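Local coordinates for protein putative hexose oxidase (Nonomuraea sp. ATCC 39727, PDB 5AWV) that is a flavoprotein hexose oxidase with covalently bound FAD that probably oxidises a sugar of teicoplanin-type glycopeptide antibiotics, at residues A265-L270 against R378-V383; V185-Q190 against N513-A518; S132-K137 against V144-G149. All coordinates share one frame; numbering follows the deposited sequence.

Interaction 1 of 3, residues A265-L270 against R378-V383; sequences AAFSRL and RQIQAV. With T55 (8-methylnonanoic acid), chain B; N1L (2-amino-2-deoxy-beta-D-glucopyranuronic acid), chain C; MAN (alpha-D-mannopyranose), chain D.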
loop_
_atom_site.group_PDB
_atom_site.type_symbol
_atom_site.label_atom_id
_atom_site.label_comp_id
_atom_site.label_asym_id
_atom_site.label_seq_id
_atom_site.Cartn_x
_atom_site.Cartn_y
_atom_site.Cartn_z
ATOM N N ALA A 265 -23.120 -14.206 -24.219
ATOM C CA ALA A 265 -22.979 -15.542 -23.700
ATOM C C ALA A 265 -21.575 -16.057 -23.330
ATOM O O ALA A 265 -21.389 -16.724 -22.287
ATOM C CB ALA A 265 -23.699 -16.586 -24.620
ATOM N N ALA A 266 -20.628 -15.797 -24.198
ATOM C CA ALA A 266 -19.270 -16.162 -23.990
ATOM C C ALA A 266 -18.672 -15.375 -22.775
ATOM O O ALA A 266 -17.913 -15.929 -22.022
ATOM C CB ALA A 266 -18.448 -15.853 -25.224
ATOM N N PHE A 267 -18.995 -14.110 -22.691
ATOM C CA PHE A 267 -18.598 -13.266 -21.565
ATOM C C PHE A 267 -19.101 -13.832 -20.270
ATOM O O PHE A 267 -18.339 -13.983 -19.330
ATOM C CB PHE A 267 -19.095 -11.851 -21.730
ATOM C CG PHE A 267 -18.601 -10.913 -20.654
ATOM C CD1 PHE A 267 -17.387 -10.274 -20.787
ATOM C CD2 PHE A 267 -19.355 -10.700 -19.513
ATOM C CE1 PHE A 267 -16.922 -9.407 -19.784
ATOM C CE2 PHE A 267 -18.909 -9.838 -18.533
ATOM C CZ PHE A 267 -17.690 -9.174 -18.674
ATOM N N SER A 268 -20.394 -14.082 -20.186
ATOM C CA SER A 268 -20.940 -14.767 -19.049
ATOM C C SER A 268 -20.311 -16.123 -18.713
ATOM O O SER A 268 -19.978 -16.378 -17.536
ATOM C CB SER A 268 -22.461 -14.863 -19.132
ATOM O OG SER A 268 -22.934 -15.304 -17.849
ATOM N N ARG A 269 -20.118 -16.981 -19.705
ATOM C CA ARG A 269 -19.410 -18.221 -19.469
ATOM C C ARG A 269 -17.997 -18.031 -18.840
ATOM O O ARG A 269 -17.607 -18.748 -17.908
ATOM C CB ARG A 269 -19.320 -19.027 -20.771
ATOM C CG ARG A 269 -18.693 -20.376 -20.610
ATOM C CD ARG A 269 -19.553 -21.295 -19.755
ATOM N NE ARG A 269 -18.847 -22.544 -19.552
ATOM C CZ ARG A 269 -18.721 -23.486 -20.484
ATOM N NH1 ARG A 269 -19.226 -23.347 -21.727
ATOM N NH2 ARG A 269 -18.073 -24.599 -20.185
ATOM N N LEU A 270 -17.245 -17.118 -19.358
ATOM C CA LEU A 270 -15.918 -16.781 -18.843
ATOM C C LEU A 270 -15.936 -16.409 -17.313
ATOM O O LEU A 270 -15.180 -16.949 -16.531
ATOM C CB LEU A 270 -15.315 -15.609 -19.645
ATOM C CG LEU A 270 -13.976 -15.025 -19.142
ATOM C CD1 LEU A 270 -12.869 -16.043 -19.166
ATOM C CD2 LEU A 270 -13.555 -13.889 -19.999
ATOM N N ARG A 378 -26.880 -12.267 -12.314
ATOM C CA ARG A 378 -27.404 -10.910 -12.464
ATOM C C ARG A 378 -26.331 -9.866 -12.348
ATOM O O ARG A 378 -26.315 -8.872 -13.045
ATOM C CB ARG A 378 -28.506 -10.664 -11.454
ATOM C CG ARG A 378 -29.646 -11.694 -11.595
ATOM C CD ARG A 378 -30.834 -11.449 -10.668
ATOM N NE ARG A 378 -31.575 -10.267 -11.064
ATOM C CZ ARG A 378 -32.691 -9.832 -10.492
ATOM N NH1 ARG A 378 -33.272 -10.510 -9.484
ATOM N NH2 ARG A 378 -33.242 -8.711 -10.938
ATOM N N GLN A 379 -25.339 -10.152 -11.532
ATOM C CA GLN A 379 -24.172 -9.290 -11.403
ATOM C C GLN A 379 -23.306 -9.353 -12.614
ATOM O O GLN A 379 -22.808 -8.347 -13.079
ATOM C CB GLN A 379 -23.393 -9.642 -10.128
ATOM C CG GLN A 379 -24.152 -9.234 -8.827
ATOM C CD GLN A 379 -23.385 -9.545 -7.553
ATOM O OE1 GLN A 379 -23.204 -8.681 -6.713
ATOM N NE2 GLN A 379 -22.954 -10.742 -7.408
ATOM N N ILE A 380 -23.136 -10.555 -13.171
ATOM C CA ILE A 380 -22.353 -10.626 -14.384
ATOM C C ILE A 380 -23.049 -9.835 -15.528
ATOM O O ILE A 380 -22.366 -9.210 -16.351
ATOM C CB ILE A 380 -22.083 -12.078 -14.778
ATOM C CG1 ILE A 380 -21.131 -12.710 -13.733
ATOM C CG2 ILE A 380 -21.582 -12.223 -16.171
ATOM C CD1 ILE A 380 -20.989 -14.176 -13.849
ATOM N N GLN A 381 -24.371 -9.954 -15.597
ATOM C CA GLN A 381 -25.160 -9.185 -16.563
ATOM C C GLN A 381 -24.839 -7.691 -16.451
ATOM O O GLN A 381 -24.616 -7.011 -17.442
ATOM C CB GLN A 381 -26.659 -9.460 -16.344
ATOM C CG GLN A 381 -27.582 -8.948 -17.479
ATOM C CD GLN A 381 -29.106 -9.077 -17.196
ATOM O OE1 GLN A 381 -29.577 -8.867 -16.054
ATOM N NE2 GLN A 381 -29.902 -9.405 -18.260
ATOM N N ALA A 382 -24.844 -7.181 -15.204
ATOM C CA ALA A 382 -24.560 -5.772 -14.939
ATOM C C ALA A 382 -23.155 -5.375 -15.338
ATOM O O ALA A 382 -22.975 -4.312 -15.940
ATOM C CB ALA A 382 -24.818 -5.440 -13.490
ATOM N N VAL A 383 -22.168 -6.254 -15.082
ATOM C CA VAL A 383 -20.836 -5.950 -15.556
ATOM C C VAL A 383 -20.794 -5.824 -17.124
ATOM O O VAL A 383 -20.197 -4.892 -17.695
ATOM C CB VAL A 383 -19.832 -7.015 -15.076
ATOM C CG1 VAL A 383 -18.523 -6.840 -15.718
ATOM C CG2 VAL A 383 -19.693 -7.000 -13.539
HETATM C CAD T55 B . -24.611 -16.372 -21.784
HETATM C CAE T55 B . -25.919 -17.018 -21.572
HETATM C CAG T55 B . -25.457 -18.368 -21.038
HETATM C CAH T55 B . -24.751 -19.322 -22.054
HETATM C CAI T55 B . -24.393 -20.694 -21.522
HETATM C CAJ T55 B . -23.627 -21.665 -22.431
HETATM C CAK T55 B . -23.453 -22.956 -21.651
HETATM C CAL T55 B . -22.890 -24.232 -22.265
HETATM C CAF T55 B . -26.655 -15.896 -20.792
HETATM C C T55 B . -23.058 -25.402 -21.284
HETATM O O T55 B . -23.852 -25.367 -20.373
HETATM C C1 N1L C . -35.568 -13.350 -9.439
HETATM C C2 N1L C . -36.893 -13.766 -8.622
HETATM C C3 N1L C . -36.738 -13.360 -7.080
HETATM C C4 N1L C . -35.368 -13.761 -6.514
HETATM C C5 N1L C . -34.238 -13.216 -7.462
HETATM C C6 N1L C . -32.832 -13.406 -6.831
HETATM N N2 N1L C . -38.156 -13.539 -8.968
HETATM O O3 N1L C . -37.810 -14.082 -6.453
HETATM O O4 N1L C . -35.317 -13.118 -5.196
HETATM O O5 N1L C . -34.337 -13.843 -8.822
HETATM O O6B N1L C . -31.869 -12.820 -7.747
HETATM O O6A N1L C . -32.623 -14.795 -6.521
HETATM C C1 MAN D . -32.211 -7.805 -22.247
HETATM C C2 MAN D . -30.974 -8.580 -21.771
HETATM C C3 MAN D . -29.925 -7.617 -21.234
HETATM C C4 MAN D . -29.610 -6.548 -22.315
HETATM C C5 MAN D . -30.873 -5.722 -22.724
HETATM C C6 MAN D . -30.523 -4.594 -23.750
HETATM O O2 MAN D . -30.428 -9.258 -22.836
HETATM O O3 MAN D . -28.688 -8.376 -20.844
HETATM O O4 MAN D . -28.702 -5.736 -21.707
HETATM O O5 MAN D . -31.907 -6.646 -23.187
HETATM O O6 MAN D . -30.428 -5.152 -25.099
#
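The F267 ring meets the second helix at its rim: V383 CG1 and the carbonyl O of I380 both lie near the ring plane, with F267 CZ 3.9 Å from V383 CG1 and F267 CE2 4.1 Å from I380 O; the Y384 ring also meets it, planes about 50° apart. This is helix-helix packing between 264-280 and 377-387, beside the seven-stranded antiparallel sheet, which F267 and L270 reach at F309. The short axes pass 10.1 Å apart with N-to-C directions 126° apart; 172 Å² is buried between the segments, mostly by hydrocarbon groups, and no hydrogen bond crosses it. F267 holds CG anti to its own nitrogen (chi1 -175°), which lets the ring reach across to the second helix, where its side chain and that of V383 meet at about a right angle. Methyl CG2 of I380 packs 3.8 Å from S268 OG, a hydroxyl hydrogen-bonded to R272. Bound glycopeptide groups lie on the outer sides of the two helices. R269, salt-bridged to D335, has NH1 3.8 Å from CAL of the 8-methylnonanoic acid, obliquely placed; Q381 NE2 bonds weakly to mannose O3. R378 NH1, salt-bridged to E455, donates to O6B of the aminoglucuronic acid over 3.2 Å.

Interaction 2 of 3, residues V185-Q190 against N513-A518; sequences VVVNKQ and NHFHHA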
loop_
_atom_site.group_PDB
_atom_site.type_symbol
_atom_site.label_atom_id
_atom_site.label_comp_id
_atom_site.label_asym_id
_atom_site.label_seq_id
_atom_site.Cartn_x
_atom_site.Cartn_y
_atom_site.Cartn_z
ATOM N N VAL A 185 3.854 7.305 17.035
ATOM C CA VAL A 185 3.790 8.569 17.731
ATOM C C VAL A 185 2.291 8.937 17.845
ATOM O O VAL A 185 1.607 9.115 16.844
ATOM C CB VAL A 185 4.595 9.647 17.050
ATOM C CG1 VAL A 185 4.352 11.012 17.635
ATOM C CG2 VAL A 185 6.073 9.300 17.061
ATOM N N VAL A 186 1.798 8.945 19.070
ATOM C CA VAL A 186 0.422 9.269 19.390
ATOM C C VAL A 186 0.316 10.561 20.206
ATOM O O VAL A 186 1.304 10.982 20.794
ATOM C CB VAL A 186 -0.231 8.121 20.220
ATOM C CG1 VAL A 186 -0.249 6.829 19.397
ATOM C CG2 VAL A 186 0.478 7.899 21.579
ATOM N N VAL A 187 -0.892 11.113 20.295
ATOM C CA VAL A 187 -1.138 12.374 20.989
ATOM C C VAL A 187 -2.103 12.105 22.109
ATOM O O VAL A 187 -3.220 11.631 21.848
ATOM C CB VAL A 187 -1.762 13.397 20.073
ATOM C CG1 VAL A 187 -2.177 14.624 20.826
ATOM C CG2 VAL A 187 -0.780 13.808 18.974
ATOM N N ASN A 188 -1.716 12.436 23.362
ATOM C CA ASN A 188 -2.627 12.134 24.514
ATOM C C ASN A 188 -3.684 13.213 24.716
ATOM O O ASN A 188 -3.733 14.189 23.991
ATOM C CB ASN A 188 -1.817 11.855 25.832
ATOM C CG ASN A 188 -1.052 13.062 26.323
ATOM O OD1 ASN A 188 -1.240 14.182 25.914
ATOM N ND2 ASN A 188 -0.142 12.798 27.153
ATOM N N LYS A 189 -4.547 13.057 25.719
ATOM C CA LYS A 189 -5.609 14.064 25.923
ATOM C C LYS A 189 -5.060 15.432 26.250
ATOM O O LYS A 189 -5.628 16.418 25.816
ATOM C CB LYS A 189 -6.651 13.642 26.988
ATOM C CG LYS A 189 -7.979 14.370 26.679
ATOM C CD LYS A 189 -9.014 14.492 27.816
ATOM C CE LYS A 189 -10.377 13.874 27.478
ATOM N NZ LYS A 189 -10.276 12.387 27.556
ATOM N N GLN A 190 -3.893 15.519 26.902
ATOM C CA GLN A 190 -3.291 16.853 27.161
ATOM C C GLN A 190 -2.580 17.440 25.955
ATOM O O GLN A 190 -2.077 18.549 26.034
ATOM C CB GLN A 190 -2.302 16.836 28.342
ATOM C CG GLN A 190 -2.933 16.419 29.675
ATOM C CD GLN A 190 -3.288 14.944 29.714
ATOM O OE1 GLN A 190 -2.659 14.122 29.030
ATOM N NE2 GLN A 190 -4.338 14.601 30.449
ATOM N N ASN A 513 -8.844 13.127 18.486
ATOM C CA ASN A 513 -9.153 13.044 17.084
ATOM C C ASN A 513 -8.271 13.976 16.248
ATOM O O ASN A 513 -8.704 14.699 15.359
ATOM C CB ASN A 513 -10.653 13.269 16.838
ATOM C CG ASN A 513 -11.103 12.788 15.454
ATOM O OD1 ASN A 513 -11.956 13.392 14.799
ATOM N ND2 ASN A 513 -10.473 11.787 15.001
ATOM N N HIS A 514 -6.988 13.984 16.559
ATOM C CA HIS A 514 -6.065 14.816 15.780
ATOM C C HIS A 514 -5.703 14.138 14.458
ATOM O O HIS A 514 -5.314 14.833 13.547
ATOM C CB HIS A 514 -4.823 15.076 16.583
ATOM C CG HIS A 514 -3.929 16.103 15.998
ATOM N ND1 HIS A 514 -4.299 17.425 15.859
ATOM C CD2 HIS A 514 -2.678 15.995 15.487
ATOM C CE1 HIS A 514 -3.316 18.086 15.277
ATOM N NE2 HIS A 514 -2.323 17.248 15.044
ATOM N N PHE A 515 -5.817 12.815 14.384
ATOM C CA PHE A 515 -5.565 12.074 13.119
ATOM C C PHE A 515 -6.897 11.707 12.498
ATOM O O PHE A 515 -7.602 10.887 13.027
ATOM C CB PHE A 515 -4.686 10.889 13.402
ATOM C CG PHE A 515 -3.378 11.299 13.941
ATOM C CD1 PHE A 515 -2.394 11.751 13.069
ATOM C CD2 PHE A 515 -3.143 11.376 15.326
ATOM C CE1 PHE A 515 -1.186 12.216 13.544
ATOM C CE2 PHE A 515 -1.900 11.847 15.792
ATOM C CZ PHE A 515 -0.925 12.237 14.884
ATOM N N HIS A 516 -7.258 12.396 11.419
ATOM C CA HIS A 516 -8.529 12.201 10.792
ATOM C C HIS A 516 -8.546 12.551 9.285
ATOM O O HIS A 516 -7.712 13.265 8.809
ATOM C CB HIS A 516 -9.670 12.979 11.580
ATOM C CG HIS A 516 -9.598 14.461 11.444
ATOM N ND1 HIS A 516 -10.275 15.144 10.471
ATOM C CD2 HIS A 516 -8.897 15.389 12.143
ATOM C CE1 HIS A 516 -9.985 16.441 10.557
ATOM N NE2 HIS A 516 -9.133 16.603 11.562
ATOM N N HIS A 517 -9.559 12.011 8.606
ATOM C CA HIS A 517 -9.815 12.156 7.180
ATOM C C HIS A 517 -11.166 11.581 6.860
ATOM O O HIS A 517 -11.845 11.108 7.762
ATOM C CB HIS A 517 -8.670 11.534 6.356
ATOM C CG HIS A 517 -8.371 10.097 6.676
ATOM N ND1 HIS A 517 -9.261 9.080 6.417
ATOM C CD2 HIS A 517 -7.283 9.516 7.237
ATOM C CE1 HIS A 517 -8.709 7.918 6.754
ATOM N NE2 HIS A 517 -7.505 8.157 7.250
ATOM N N ALA A 518 -11.591 11.578 5.578
ATOM C CA ALA A 518 -12.971 11.139 5.165
ATOM C C ALA A 518 -13.613 9.791 5.661
ATOM O O ALA A 518 -14.829 9.702 5.848
ATOM C CB ALA A 518 -13.155 11.315 3.648
#
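D510 holds the backbone of the 513-518 segment with both carboxylate oxygens, OD2 accepting from F515 N and OD1 from H514 N, just where the F515 side chain leaves to meet V187. The contact itself is apolar and small, 129 Å² in all, with no hydrogen bond between the segments. Its centre is methyl CG2 of V187, 3.9 Å from F515 CE2; the methyl approaches the ring obliquely. With CG1 of V187 anti to N (chi1 173°), CG2 is the methyl turned to the ring, and both side chains start out toward the other segment. One face of F515 carries H514 CD2, 4.1 Å above the ring plane and displaced toward the rim, while the carbonyl O of V185 stands 4.5 Å from F515 CZ. Both ring nitrogens of H514 have partners: NE2 is hydrogen-bonded to T77 on helix 67-80, and ND1 to a citrate probably from the crystallisation liquor. V187 also packs on V74 and V78, and F515 on V84, which places the pair between helix 67-80 and strand 84-87. Here the end of strand 179-187, in the PCMH-type FAD-binding region, meets the berberine-like C-terminal segment, whose H517 touches FAD.

Interaction 3 of 3, residues S132-K137 against V144-G149; sequences SEVYEK and VTIPGG. With FAD (flavin-adenine dinucleotide), chain M.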
loop_
_atom_site.group_PDB
_atom_site.type_symbol
_atom_site.label_atom_id
_atom_site.label_comp_id
_atom_site.label_asym_id
_atom_site.label_seq_id
_atom_site.Cartn_x
_atom_site.Cartn_y
_atom_site.Cartn_z
ATOM N N SER A 132 9.178 -1.662 -3.743
ATOM C CA SER A 132 10.299 -2.048 -4.566
ATOM C C SER A 132 11.626 -2.098 -3.771
ATOM O O SER A 132 12.411 -3.074 -3.865
ATOM C CB SER A 132 10.379 -1.078 -5.759
ATOM O OG SER A 132 11.517 -1.391 -6.488
ATOM N N GLU A 133 11.867 -1.065 -2.949
ATOM C CA GLU A 133 13.091 -1.048 -2.129
ATOM C C GLU A 133 13.093 -2.174 -1.130
ATOM O O GLU A 133 14.102 -2.797 -0.905
ATOM C CB GLU A 133 13.256 0.296 -1.411
ATOM C CG GLU A 133 13.531 1.466 -2.354
ATOM C CD GLU A 133 13.311 2.882 -1.701
ATOM O OE1 GLU A 133 12.423 3.132 -0.862
ATOM O OE2 GLU A 133 14.059 3.799 -2.041
ATOM N N VAL A 134 11.944 -2.439 -0.504
ATOM C CA VAL A 134 11.842 -3.468 0.453
ATOM C C VAL A 134 12.115 -4.805 -0.189
ATOM O O VAL A 134 12.840 -5.636 0.382
ATOM C CB VAL A 134 10.432 -3.515 1.112
ATOM C CG1 VAL A 134 10.218 -4.771 1.945
ATOM C CG2 VAL A 134 10.126 -2.264 1.961
ATOM N N TYR A 135 11.459 -5.094 -1.289
ATOM C CA TYR A 135 11.639 -6.406 -1.885
ATOM C C TYR A 135 13.086 -6.690 -2.282
ATOM O O TYR A 135 13.593 -7.769 -2.055
ATOM C CB TYR A 135 10.733 -6.590 -3.089
ATOM C CG TYR A 135 9.232 -6.526 -2.845
ATOM C CD1 TYR A 135 8.664 -7.097 -1.707
ATOM C CD2 TYR A 135 8.383 -5.962 -3.791
ATOM C CE1 TYR A 135 7.312 -7.046 -1.471
ATOM C CE2 TYR A 135 7.010 -5.959 -3.583
ATOM C CZ TYR A 135 6.488 -6.479 -2.421
ATOM O OH TYR A 135 5.154 -6.424 -2.123
ATOM N N GLU A 136 13.713 -5.736 -2.914
ATOM C CA GLU A 136 15.066 -5.879 -3.336
ATOM C C GLU A 136 16.029 -6.121 -2.157
ATOM O O GLU A 136 16.870 -6.990 -2.249
ATOM C CB GLU A 136 15.412 -4.627 -4.157
ATOM C CG GLU A 136 16.496 -4.790 -5.142
ATOM C CD GLU A 136 16.070 -5.753 -6.299
ATOM O OE1 GLU A 136 16.645 -6.856 -6.230
ATOM O OE2 GLU A 136 15.155 -5.416 -7.145
ATOM N N LYS A 137 15.967 -5.270 -1.118
ATOM C CA LYS A 137 16.839 -5.427 -0.005
ATOM C C LYS A 137 16.616 -6.674 0.821
ATOM O O LYS A 137 17.560 -7.300 1.295
ATOM C CB LYS A 137 16.682 -4.218 0.892
ATOM C CG LYS A 137 17.528 -4.180 2.137
ATOM C CD LYS A 137 19.010 -3.964 1.941
ATOM C CE LYS A 137 19.748 -3.864 3.325
ATOM N NZ LYS A 137 19.667 -2.470 3.869
ATOM N N VAL A 144 14.608 -13.309 1.628
ATOM C CA VAL A 144 13.250 -13.283 2.198
ATOM C C VAL A 144 12.423 -12.267 1.423
ATOM O O VAL A 144 12.935 -11.572 0.549
ATOM C CB VAL A 144 13.192 -13.078 3.696
ATOM C CG1 VAL A 144 13.939 -14.206 4.437
ATOM C CG2 VAL A 144 13.720 -11.691 4.152
ATOM N N THR A 145 11.140 -12.215 1.733
ATOM C CA THR A 145 10.234 -11.245 1.211
ATOM C C THR A 145 9.057 -11.034 2.146
ATOM O O THR A 145 8.917 -11.714 3.169
ATOM C CB THR A 145 9.763 -11.704 -0.190
ATOM O OG1 THR A 145 9.276 -10.584 -0.933
ATOM C CG2 THR A 145 8.718 -12.893 -0.121
ATOM N N ILE A 146 8.187 -10.078 1.800
ATOM C CA ILE A 146 6.868 -10.055 2.415
ATOM C C ILE A 146 5.792 -10.129 1.332
ATOM O O ILE A 146 6.029 -9.625 0.230
ATOM C CB ILE A 146 6.654 -8.829 3.333
ATOM C CG1 ILE A 146 6.712 -7.493 2.513
ATOM C CG2 ILE A 146 7.620 -8.846 4.519
ATOM C CD1 ILE A 146 6.425 -6.227 3.319
ATOM N N PRO A 147 4.589 -10.657 1.655
ATOM C CA PRO A 147 3.580 -10.873 0.637
ATOM C C PRO A 147 2.707 -9.649 0.404
ATOM O O PRO A 147 1.506 -9.628 0.711
ATOM C CB PRO A 147 2.799 -12.036 1.206
ATOM C CG PRO A 147 2.859 -11.806 2.675
ATOM C CD PRO A 147 4.235 -11.371 2.902
ATOM N N GLY A 148 3.316 -8.639 -0.130
ATOM C CA GLY A 148 2.699 -7.359 -0.303
ATOM C C GLY A 148 2.366 -7.075 -1.719
ATOM O O GLY A 148 2.308 -8.015 -2.527
ATOM N N GLY A 149 2.129 -5.799 -2.036
ATOM C CA GLY A 149 1.592 -5.399 -3.273
ATOM C C GLY A 149 2.575 -5.439 -4.419
ATOM O O GLY A 149 3.775 -5.575 -4.210
HETATM P PA FAD M . -0.011 7.514 1.399
HETATM O O1A FAD M . -0.905 8.223 0.403
HETATM O O2A FAD M . 1.301 8.046 1.746
HETATM O O5B FAD M . -0.811 7.209 2.729
HETATM C C5B FAD M . -2.141 6.586 2.749
HETATM C C4B FAD M . -2.821 6.876 4.049
HETATM O O4B FAD M . -2.122 6.355 5.186
HETATM C C3B FAD M . -3.059 8.360 4.374
HETATM O O3B FAD M . -4.229 8.609 5.190
HETATM C C2B FAD M . -1.791 8.643 5.118
HETATM O O2B FAD M . -1.925 9.800 5.875
HETATM C C1B FAD M . -1.577 7.409 5.929
HETATM N N9A FAD M . -0.181 7.222 6.251
HETATM C C8A FAD M . 0.893 7.171 5.454
HETATM N N7A FAD M . 2.022 6.895 6.144
HETATM C C5A FAD M . 1.678 6.742 7.415
HETATM C C6A FAD M . 2.405 6.509 8.681
HETATM N N6A FAD M . 3.727 6.376 8.628
HETATM N N1A FAD M . 1.656 6.411 9.820
HETATM C C2A FAD M . 0.301 6.583 9.812
HETATM N N3A FAD M . -0.433 6.844 8.696
HETATM C C4A FAD M . 0.236 6.974 7.515
HETATM N N1 FAD M . -2.666 -2.374 -2.198
HETATM C C2 FAD M . -2.552 -3.728 -2.053
HETATM O O2 FAD M . -2.812 -4.245 -0.943
HETATM N N3 FAD M . -2.139 -4.527 -3.049
HETATM C C4 FAD M . -1.683 -4.035 -4.220
HETATM O O4 FAD M . -1.258 -4.787 -5.124
HETATM C C4X FAD M . -1.738 -2.583 -4.440
HETATM N N5 FAD M . -1.299 -1.992 -5.607
HETATM C C5X FAD M . -1.258 -0.635 -5.777
HETATM C C6 FAD M . -0.724 -0.116 -6.975
HETATM C C7 FAD M . -0.816 1.296 -7.107
HETATM C C7M FAD M . -0.291 1.943 -8.414
HETATM C C8 FAD M . -1.349 2.206 -6.017
HETATM C C8M FAD M . -1.178 3.704 -6.081
HETATM C C9 FAD M . -1.801 1.608 -4.820
HETATM C C9A FAD M . -1.802 0.251 -4.678
HETATM N N10 FAD M . -2.274 -0.393 -3.502
HETATM C C10 FAD M . -2.231 -1.768 -3.333
HETATM C "C1'" FAD M . -2.870 0.410 -2.385
HETATM C "C2'" FAD M . -1.900 0.730 -1.311
HETATM O "O2'" FAD M . -1.791 -0.435 -0.515
HETATM C "C3'" FAD M . -2.560 1.804 -0.531
HETATM O "O3'" FAD M . -2.782 2.868 -1.459
HETATM C "C4'" FAD M . -1.641 2.270 0.632
HETATM O "O4'" FAD M . -2.484 2.907 1.595
HETATM C "C5'" FAD M . -0.652 3.273 0.094
HETATM O "O5'" FAD M . 0.299 3.633 1.114
HETATM P P FAD M . 1.242 4.864 0.872
HETATM O O1P FAD M . 2.176 4.995 1.973
HETATM O O2P FAD M . 1.882 4.856 -0.489
HETATM O O3P FAD M . 0.138 6.019 0.755
HETATM O O HOH W 1 11.926 -10.021 -1.600
#
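Y135 packs tightly along its ring against I146 and T145, whereas the start of the loop is bridged to the helix by one water. On the tight side, Y135 CE1 lies 3.3 Å from I146 O and 4.1 Å from I146 CG1, the two side chains meeting at about a right angle, and T145 OG1 is 3.6 Å from Y135 CD1. I146 sets CG1 between its backbone N and carbonyl carbon (chi1 64°), and its CD1 comes 4.3 Å from V134 CG1. At the ring's far end Y135 OH donates to G149 O over 2.6 Å, with the acceptor in the ring plane at the edge; this bond is less certain, because the modelled hydroxyl crowds a neighbouring backbone atom. On the looser side, T145 OG1 gives its proton to a water. That water in turn donates to Y135 O and V144 O, each 2.8 Å away, so one molecule bridges the helix backbone and the loop. P147, the centre of an inverse gamma turn, leads into two glycines, and G149 CA stands 3.5 Å from flavin O4. The arrangement belongs to the FAD-binding domain of this oxidase family, where the glycine-rich loop running on to C151, a covalent flavin attachment residue, lies beside the isoalloxazine.

In the fold
Along the chain interaction 3 closes first, and interaction 1 is nested within the long loop that interaction 2 closes. Interactions 2 and 3 both involve the FAD-binding domain: interaction 2 joins strand 179-187 of its five-stranded sheet to the loop after helix 499-509, and interaction 3 joins helix 131-142 to the loop that follows it. Their centres are 30 Å apart. Interaction 1 packs helices 264-280 and 377-387 beside the seven-stranded sheet, its centre 36 Å from that of interaction 3 and 46 Å from that of interaction 2, which lies on the opposite side of the chain's centre. None touches another. Interactions 2 and 3 each include a residue that lines the FAD pocket, H517 and G149, while interaction 1 sits remote from the flavin, among peripheral glycopeptide groups.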